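Local structure of tyrosine recombinase XerH (Helicobacter pylori, 5JJV) at the interface of chains A and B and the interface of chains A and C. The protein catalyses site-specific cutting and rejoining of recombining DNA molecules as a tyrosine recombinase and takes part in chromosome segregation. Coordinates in Å, arbitrary orientation; residue numbers count along the deposited sequence, not the author numbering. Chains: chain A/B/C, Tyrosine recombinase XerH.

Contact 1: the interface of chains A and B. Residues chain A 324-329; chain B 321, 325, 327, 346, 348, 352.
A:Ile328 and B:Tyr321 run antiparallel, their tips passing, where the tyrosine recombinase domains of two subunits meet in the tetrameric DNA complex; an apolar rim here flanks a polar core. A:Ile328 CB lies 3.4 Å from B:Tyr321 OH. A:Ile328 CG1, anti to the carbonyl carbon (chi1 -63°), is 3.5 Å from B:Tyr321 CZ. A:Ile328 CD1 then sits over the middle of the ring in a CH-pi contact and also meets B:Thr346 CG2 at 3.5 Å. The other branch, CG2, points to B:Phe348 CD1. B:His325 CA covers the far face of the tyrosine ring. The hydroxyl accepts a nearly straight hydrogen bond from A:Ile328 N (3.0 Å to B:Tyr321 OH), near the start of A helix 327-334; the modelled approach of A:Asp326 to it is too short to trust. A:Asp326 OD1 caps the helix, taking the N-H of A:Leu329 from above the carboxylate plane. Tip to tip with A:Asp326 comes B:Arg352, whose NH1 makes a salt bridge to A:Asp326 OD2 at 2.7 Å, on the syn side but 31° out of the carboxylate plane. That OD2 lies over the centre of the B:His325 imidazole, and B:His325 ND1 bonds in plane to water 1, which bridges to A:Arg324 O.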
loop_
_atom_site.group_PDB
_atom_site.type_symbol
_atom_site.label_atom_id
_atom_site.label_comp_id
_atom_site.label_asym_id
_atom_site.label_seq_id
_atom_site.Cartn_x
_atom_site.Cartn_y
_atom_site.Cartn_z
ATOM N N ARG A 324 -13.150 -17.783 18.251
ATOM C CA ARG A 324 -13.865 -16.526 18.462
ATOM C C ARG A 324 -13.996 -15.662 17.212
ATOM O O ARG A 324 -14.943 -14.883 17.097
ATOM C CB ARG A 324 -13.178 -15.721 19.565
ATOM C CG ARG A 324 -13.277 -16.355 20.938
ATOM C CD ARG A 324 -14.713 -16.349 21.429
ATOM N NE ARG A 324 -14.853 -17.003 22.725
ATOM C CZ ARG A 324 -15.243 -18.263 22.886
ATOM N NH1 ARG A 324 -15.537 -19.007 21.828
ATOM N NH2 ARG A 324 -15.342 -18.780 24.103
ATOM N N HIS A 325 -13.049 -15.800 16.286
ATOM C CA HIS A 325 -12.992 -14.957 15.091
ATOM C C HIS A 325 -13.114 -13.481 15.454
ATOM O O HIS A 325 -13.805 -12.715 14.782
ATOM C CB HIS A 325 -14.081 -15.355 14.092
ATOM C CG HIS A 325 -13.829 -16.671 13.423
ATOM N ND1 HIS A 325 -14.169 -17.876 13.999
ATOM C CD2 HIS A 325 -13.255 -16.971 12.235
ATOM C CE1 HIS A 325 -13.822 -18.862 13.190
ATOM N NE2 HIS A 325 -13.265 -18.338 12.113
ATOM N N ASP A 326 -12.438 -13.101 16.534
ATOM C CA ASP A 326 -12.451 -11.732 17.030
ATOM C C ASP A 326 -11.022 -11.197 17.032
ATOM O O ASP A 326 -10.223 -11.537 17.906
ATOM C CB ASP A 326 -13.066 -11.683 18.432
ATOM C CG ASP A 326 -13.365 -10.270 18.901
ATOM O OD1 ASP A 326 -12.602 -9.341 18.567
ATOM O OD2 ASP A 326 -14.370 -10.092 19.620
ATOM N N LEU A 327 -10.708 -10.362 16.046
ATOM C CA LEU A 327 -9.347 -9.869 15.856
ATOM C C LEU A 327 -8.858 -9.047 17.042
ATOM O O LEU A 327 -7.714 -9.190 17.479
ATOM C CB LEU A 327 -9.257 -9.032 14.579
ATOM C CG LEU A 327 -7.844 -8.623 14.159
ATOM C CD1 LEU A 327 -7.003 -9.854 13.860
ATOM C CD2 LEU A 327 -7.882 -7.692 12.960
ATOM N N ILE A 328 -9.728 -8.187 17.560
ATOM C CA ILE A 328 -9.373 -7.333 18.687
ATOM C C ILE A 328 -9.218 -8.147 19.971
ATOM O O ILE A 328 -8.359 -7.847 20.804
ATOM C CB ILE A 328 -10.419 -6.217 18.886
ATOM C CG1 ILE A 328 -10.439 -5.309 17.658
ATOM C CG2 ILE A 328 -10.120 -5.399 20.133
ATOM C CD1 ILE A 328 -11.295 -4.088 17.817
ATOM N N LEU A 329 -10.033 -9.186 20.124
ATOM C CA LEU A 329 -9.905 -10.075 21.271
ATOM C C LEU A 329 -8.544 -10.766 21.255
ATOM O O LEU A 329 -7.918 -10.943 22.300
ATOM C CB LEU A 329 -11.028 -11.112 21.289
ATOM C CG LEU A 329 -10.978 -12.138 22.423
ATOM C CD1 LEU A 329 -10.912 -11.441 23.774
ATOM C CD2 LEU A 329 -12.176 -13.070 22.356
ATOM N N TYR B 321 -18.415 -2.630 16.326
ATOM C CA TYR B 321 -17.551 -3.800 16.419
ATOM C C TYR B 321 -18.084 -4.788 17.447
ATOM O O TYR B 321 -17.942 -5.999 17.287
ATOM C CB TYR B 321 -16.116 -3.408 16.777
ATOM C CG TYR B 321 -15.179 -4.598 16.814
ATOM C CD1 TYR B 321 -14.547 -5.042 15.660
ATOM C CD2 TYR B 321 -14.942 -5.290 17.996
ATOM C CE1 TYR B 321 -13.700 -6.132 15.682
ATOM C CE2 TYR B 321 -14.097 -6.383 18.027
ATOM C CZ TYR B 321 -13.480 -6.800 16.866
ATOM O OH TYR B 321 -12.635 -7.885 16.886
ATOM N N HIS B 325 -18.058 -7.643 15.232
ATOM C CA HIS B 325 -16.681 -8.142 15.304
ATOM C C HIS B 325 -15.948 -8.000 13.971
ATOM O O HIS B 325 -15.140 -8.853 13.604
ATOM C CB HIS B 325 -16.655 -9.608 15.753
ATOM C CG HIS B 325 -17.017 -9.809 17.193
ATOM N ND1 HIS B 325 -17.148 -11.057 17.760
ATOM C CD2 HIS B 325 -17.274 -8.917 18.181
ATOM C CE1 HIS B 325 -17.469 -10.928 19.036
ATOM N NE2 HIS B 325 -17.552 -9.640 19.315
ATOM N N LEU B 327 -13.688 -5.271 11.991
ATOM C CA LEU B 327 -12.964 -4.006 12.021
ATOM C C LEU B 327 -12.960 -3.319 10.658
ATOM O O LEU B 327 -12.907 -2.092 10.575
ATOM C CB LEU B 327 -11.531 -4.227 12.502
ATOM C CG LEU B 327 -10.848 -2.989 13.077
ATOM C CD1 LEU B 327 -11.734 -2.331 14.124
ATOM C CD2 LEU B 327 -9.508 -3.366 13.673
ATOM N N THR B 346 -12.360 2.115 18.393
ATOM C CA THR B 346 -12.936 0.862 18.861
ATOM C C THR B 346 -12.365 0.465 20.216
ATOM O O THR B 346 -11.236 -0.015 20.309
ATOM C CB THR B 346 -12.694 -0.266 17.856
ATOM O OG1 THR B 346 -12.983 0.202 16.533
ATOM C CG2 THR B 346 -13.587 -1.439 18.178
ATOM N N PHE B 348 -12.182 -1.592 23.848
ATOM C CA PHE B 348 -12.361 -2.961 24.315
ATOM C C PHE B 348 -12.592 -3.015 25.822
ATOM O O PHE B 348 -11.761 -2.547 26.601
ATOM C CB PHE B 348 -11.136 -3.799 23.936
ATOM C CG PHE B 348 -11.177 -5.212 24.443
ATOM C CD1 PHE B 348 -11.808 -6.206 23.712
ATOM C CD2 PHE B 348 -10.567 -5.552 25.643
ATOM C CE1 PHE B 348 -11.841 -7.510 24.171
ATOM C CE2 PHE B 348 -10.596 -6.853 26.108
ATOM C CZ PHE B 348 -11.234 -7.835 25.371
ATOM N N ARG B 352 -14.182 -8.587 28.799
ATOM C CA ARG B 352 -14.334 -9.511 27.678
ATOM C C ARG B 352 -13.168 -10.487 27.549
ATOM O O ARG B 352 -13.167 -11.345 26.666
ATOM C CB ARG B 352 -14.498 -8.745 26.365
ATOM C CG ARG B 352 -15.920 -8.319 26.065
ATOM C CD ARG B 352 -16.252 -8.559 24.603
ATOM N NE ARG B 352 -15.324 -7.871 23.709
ATOM C CZ ARG B 352 -14.919 -8.354 22.538
ATOM N NH1 ARG B 352 -15.357 -9.534 22.119
ATOM N NH2 ARG B 352 -14.072 -7.661 21.788
HETATM O O HOH W 1 -16.791 -13.009 15.929
HETATM O O HOH W 2 -12.459 -9.925 13.696
#

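Contact 2: the interface of chains A and B. Residues chain A 246-249, 332-333; chain B 351, 353-354, 357.
B:Leu353 and A:Met248 cross at a slant, with B:Leu353 CB 3.6 Å from A:Met248 CG. The leucine comes from the short 3-10 turn 350-353 of chain B, the methionine from strand 244-250 of chain A. With CG anti to the carbonyl carbon (chi1 -74°), B:Leu353 aims at the A strand and helix, and its methyls divide between them. B:Leu353 CD1 presses on the backbone of A:Ala246 and lies 4.0 Å from A:Ala246 CB. B:Leu353 CD2 turns toward A helix 327-334 and comes 4.1 Å from A:Glu332 O. The methionine runs out across the start of B helix 354-357, where A:Met248 SD lies 3.5 Å from B:Glu354 N, the backbone nitrogen. A:Met248 bends at its last torsion (chi3 73°), and A:Met248 CE settles 4.0 Å from B:Glu354 CB, the two side chains lying alongside and pointing the same way. One turn on, the methyl CB of B:Ala357 rests 3.4 Å from A:Met248 O. No nitrogen or oxygen makes a bond across this patch; the contact here is van der Waals packing. It seats the segment that follows the nucleophile B:Tyr345 on the strand that follows A:Lys240, and may help couple neighbouring recombinase subunits.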
loop_
_atom_site.group_PDB
_atom_site.type_symbol
_atom_site.label_atom_id
_atom_site.label_comp_id
_atom_site.label_asym_id
_atom_site.label_seq_id
_atom_site.Cartn_x
_atom_site.Cartn_y
_atom_site.Cartn_z
ATOM N N ALA A 246 -3.445 -7.295 31.162
ATOM C CA ALA A 246 -4.141 -8.338 31.902
ATOM C C ALA A 246 -4.541 -9.510 31.016
ATOM O O ALA A 246 -4.853 -9.338 29.838
ATOM C CB ALA A 246 -5.371 -7.763 32.587
ATOM N N VAL A 247 -4.513 -10.703 31.598
ATOM C CA VAL A 247 -5.069 -11.892 30.967
ATOM C C VAL A 247 -5.981 -12.579 31.972
ATOM O O VAL A 247 -5.879 -12.334 33.174
ATOM C CB VAL A 247 -3.976 -12.874 30.500
ATOM C CG1 VAL A 247 -3.113 -12.240 29.420
ATOM C CG2 VAL A 247 -3.128 -13.329 31.679
ATOM N N MET A 248 -6.880 -13.426 31.490
ATOM C CA MET A 248 -7.760 -14.158 32.390
ATOM C C MET A 248 -7.608 -15.663 32.207
ATOM O O MET A 248 -7.250 -16.141 31.130
ATOM C CB MET A 248 -9.218 -13.737 32.189
ATOM C CG MET A 248 -9.501 -12.304 32.614
ATOM S SD MET A 248 -11.257 -11.897 32.641
ATOM C CE MET A 248 -11.793 -12.789 34.096
ATOM N N LEU A 249 -7.882 -16.399 33.277
ATOM C CA LEU A 249 -7.669 -17.838 33.308
ATOM C C LEU A 249 -8.610 -18.487 34.313
ATOM O O LEU A 249 -8.610 -18.127 35.490
ATOM C CB LEU A 249 -6.211 -18.149 33.654
ATOM C CG LEU A 249 -5.826 -19.579 34.033
ATOM C CD1 LEU A 249 -6.227 -20.554 32.944
ATOM C CD2 LEU A 249 -4.332 -19.664 34.300
ATOM N N GLU A 332 -5.973 -8.033 22.306
ATOM C CA GLU A 332 -6.039 -7.709 23.725
ATOM C C GLU A 332 -5.582 -8.857 24.623
ATOM O O GLU A 332 -5.035 -8.627 25.702
ATOM C CB GLU A 332 -7.466 -7.293 24.096
ATOM C CG GLU A 332 -7.885 -5.949 23.524
ATOM C CD GLU A 332 -7.243 -4.779 24.251
ATOM O OE1 GLU A 332 -6.716 -4.984 25.365
ATOM O OE2 GLU A 332 -7.266 -3.654 23.709
ATOM N N ALA A 333 -5.803 -10.090 24.180
ATOM C CA ALA A 333 -5.434 -11.256 24.977
ATOM C C ALA A 333 -3.941 -11.546 24.886
ATOM O O ALA A 333 -3.299 -11.863 25.888
ATOM C CB ALA A 333 -6.234 -12.473 24.540
ATOM N N GLN B 351 -13.387 -6.763 30.662
ATOM C CA GLN B 351 -14.115 -7.932 31.144
ATOM C C GLN B 351 -14.288 -8.994 30.062
ATOM O O GLN B 351 -14.501 -10.165 30.369
ATOM C CB GLN B 351 -15.482 -7.524 31.693
ATOM C CG GLN B 351 -15.479 -7.249 33.186
ATOM C CD GLN B 351 -15.084 -8.470 33.995
ATOM O OE1 GLN B 351 -15.577 -9.573 33.757
ATOM N NE2 GLN B 351 -14.183 -8.279 34.953
ATOM N N LEU B 353 -12.174 -10.353 28.422
ATOM C CA LEU B 353 -11.044 -11.273 28.433
ATOM C C LEU B 353 -11.481 -12.679 28.833
ATOM O O LEU B 353 -10.801 -13.657 28.527
ATOM C CB LEU B 353 -9.950 -10.777 29.381
ATOM C CG LEU B 353 -9.110 -9.581 28.926
ATOM C CD1 LEU B 353 -8.087 -9.222 29.990
ATOM C CD2 LEU B 353 -8.427 -9.874 27.601
ATOM N N GLU B 354 -12.618 -12.778 29.515
ATOM C CA GLU B 354 -13.132 -14.079 29.932
ATOM C C GLU B 354 -13.709 -14.839 28.740
ATOM O O GLU B 354 -13.936 -16.047 28.815
ATOM C CB GLU B 354 -14.183 -13.922 31.034
ATOM C CG GLU B 354 -15.433 -13.167 30.622
ATOM C CD GLU B 354 -16.340 -12.867 31.804
ATOM O OE1 GLU B 354 -15.967 -13.214 32.944
ATOM O OE2 GLU B 354 -17.425 -12.285 31.592
ATOM N N ALA B 357 -10.677 -16.690 27.919
ATOM C CA ALA B 357 -10.353 -17.711 28.908
ATOM C C ALA B 357 -11.261 -18.932 28.789
ATOM O O ALA B 357 -10.949 -19.998 29.318
ATOM C CB ALA B 357 -10.439 -17.127 30.312
#

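Contact 3: the interface of chains A and C. Residues chain A 123, 126, 161-162; chain C 30-33, 242.
A:Lys126 NZ meets the carboxamide of C:Asn33, and A:Leu123 CD1 lies over the carboxylate of C:Asp242. In this tyrosine recombinase the patch packs the core-binding region of A, with A:Leu123 and A:Lys126 on helix 123-143, against the catalytic hairpin and N-terminal helix of C in the deposited tetramer. At the amide the approach is tip to tip: A:Lys126 NZ hydrogen-bonds to C:Asn33 OD1 at 2.8 Å, off the carbonyl plane by 28°. At the carboxylate, A:Leu123 CD1 stands above one face, displaced beyond the OD2 and CB side, 3.3 Å from C:Asp242 OD2. These two side chains meet at about a right angle. C:Asp242 sits in the turn of the beta-hairpin carrying the catalytic lysine C:Lys240. A:Lys126 gets across by running out extended beyond CG, while C:Asn33, with CG between its own backbone N and carbonyl carbon (chi1 72°), brings OD1 toward the ammonium group. Further along, A:Ser162 lies against the end of C helix 12-30. A:Ser162 N makes a weak hydrogen bond to C:Ser30 O (3.1 Å). A:Ser162 CB packs against C:Ser32 CA, and A:Ser162 OG lies 3.4 Å from C:Ser32 CB.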
loop_
_atom_site.group_PDB
_atom_site.type_symbol
_atom_site.label_atom_id
_atom_site.label_comp_id
_atom_site.label_asym_id
_atom_site.label_seq_id
_atom_site.Cartn_x
_atom_site.Cartn_y
_atom_site.Cartn_z
ATOM N N LEU A 123 16.162 -15.544 5.970
ATOM C CA LEU A 123 15.759 -14.257 5.414
ATOM C C LEU A 123 15.505 -13.241 6.520
ATOM O O LEU A 123 15.725 -12.044 6.336
ATOM C CB LEU A 123 14.511 -14.414 4.542
ATOM C CG LEU A 123 14.689 -15.234 3.263
ATOM C CD1 LEU A 123 13.423 -15.207 2.424
ATOM C CD2 LEU A 123 15.879 -14.731 2.459
ATOM N N LYS A 126 18.825 -11.930 7.439
ATOM C CA LYS A 126 19.222 -11.005 6.381
ATOM C C LYS A 126 18.660 -9.614 6.640
ATOM O O LYS A 126 19.364 -8.614 6.502
ATOM C CB LYS A 126 18.748 -11.495 5.011
ATOM C CG LYS A 126 19.461 -12.721 4.474
ATOM C CD LYS A 126 19.095 -12.951 3.012
ATOM C CE LYS A 126 19.748 -14.206 2.456
ATOM N NZ LYS A 126 19.443 -14.402 1.013
ATOM N N ILE A 161 17.209 -5.122 -2.760
ATOM C CA ILE A 161 17.682 -6.388 -2.214
ATOM C C ILE A 161 16.512 -7.355 -2.045
ATOM O O ILE A 161 15.424 -6.953 -1.636
ATOM C CB ILE A 161 18.399 -6.188 -0.863
ATOM C CG1 ILE A 161 19.447 -5.077 -0.974
ATOM C CG2 ILE A 161 19.040 -7.486 -0.390
ATOM C CD1 ILE A 161 20.518 -5.351 -2.002
ATOM N N SER A 162 16.737 -8.625 -2.369
ATOM C CA SER A 162 15.684 -9.636 -2.306
ATOM C C SER A 162 15.328 -10.027 -0.874
ATOM O O SER A 162 16.197 -10.103 -0.006
ATOM C CB SER A 162 16.098 -10.883 -3.088
ATOM O OG SER A 162 15.147 -11.922 -2.935
ATOM N N SER C 30 21.862 -9.496 -5.653
ATOM C CA SER C 30 20.636 -8.822 -5.241
ATOM C C SER C 30 19.387 -9.663 -5.493
ATOM O O SER C 30 18.397 -9.535 -4.776
ATOM C CB SER C 30 20.505 -7.476 -5.958
ATOM O OG SER C 30 20.506 -7.647 -7.363
ATOM N N LEU C 31 19.431 -10.516 -6.512
ATOM C CA LEU C 31 18.304 -11.393 -6.807
ATOM C C LEU C 31 18.234 -12.532 -5.793
ATOM O O LEU C 31 19.217 -12.822 -5.109
ATOM C CB LEU C 31 18.401 -11.952 -8.227
ATOM C CG LEU C 31 18.219 -10.953 -9.373
ATOM C CD1 LEU C 31 18.464 -11.632 -10.709
ATOM C CD2 LEU C 31 16.836 -10.323 -9.338
ATOM N N SER C 32 17.070 -13.170 -5.704
ATOM C CA SER C 32 16.839 -14.235 -4.734
ATOM C C SER C 32 17.779 -15.421 -4.922
ATOM O O SER C 32 18.051 -15.840 -6.047
ATOM C CB SER C 32 15.389 -14.717 -4.813
ATOM O OG SER C 32 15.191 -15.866 -4.008
ATOM N N ASN C 33 18.267 -15.958 -3.808
ATOM C CA ASN C 33 19.120 -17.139 -3.828
ATOM C C ASN C 33 18.468 -18.301 -3.087
ATOM O O ASN C 33 19.143 -19.249 -2.684
ATOM C CB ASN C 33 20.484 -16.828 -3.211
ATOM C CG ASN C 33 20.417 -16.645 -1.704
ATOM O OD1 ASN C 33 19.445 -16.104 -1.174
ATOM N ND2 ASN C 33 21.450 -17.104 -1.005
ATOM N N ASP C 242 9.255 -16.704 -1.600
ATOM C CA ASP C 242 9.309 -17.124 -0.202
ATOM C C ASP C 242 8.098 -16.640 0.594
ATOM O O ASP C 242 8.193 -16.396 1.798
ATOM C CB ASP C 242 10.605 -16.633 0.448
ATOM C CG ASP C 242 11.839 -17.161 -0.256
ATOM O OD1 ASP C 242 11.896 -18.380 -0.519
ATOM O OD2 ASP C 242 12.746 -16.356 -0.558
#

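Contact 1 and contact 2 belong to one A-B interface, their C-alpha centres about 13 Å apart. They share A helix 327-334 and the B turn 350-353, so B:Arg352 and B:Leu353, neighbours in sequence, serve a polar patch and an apolar one. Contact 3 joins A to C instead, its C-alpha centre about 36 Å from that of contact 1 and 40 Å from that of contact 2. Chain A thus touches two neighbours through different surfaces, as expected in a four-subunit recombination complex. Contacts 2 and 3 both lie near active-site residues; subunit packing there could influence catalysis, though the structure alone does not show this.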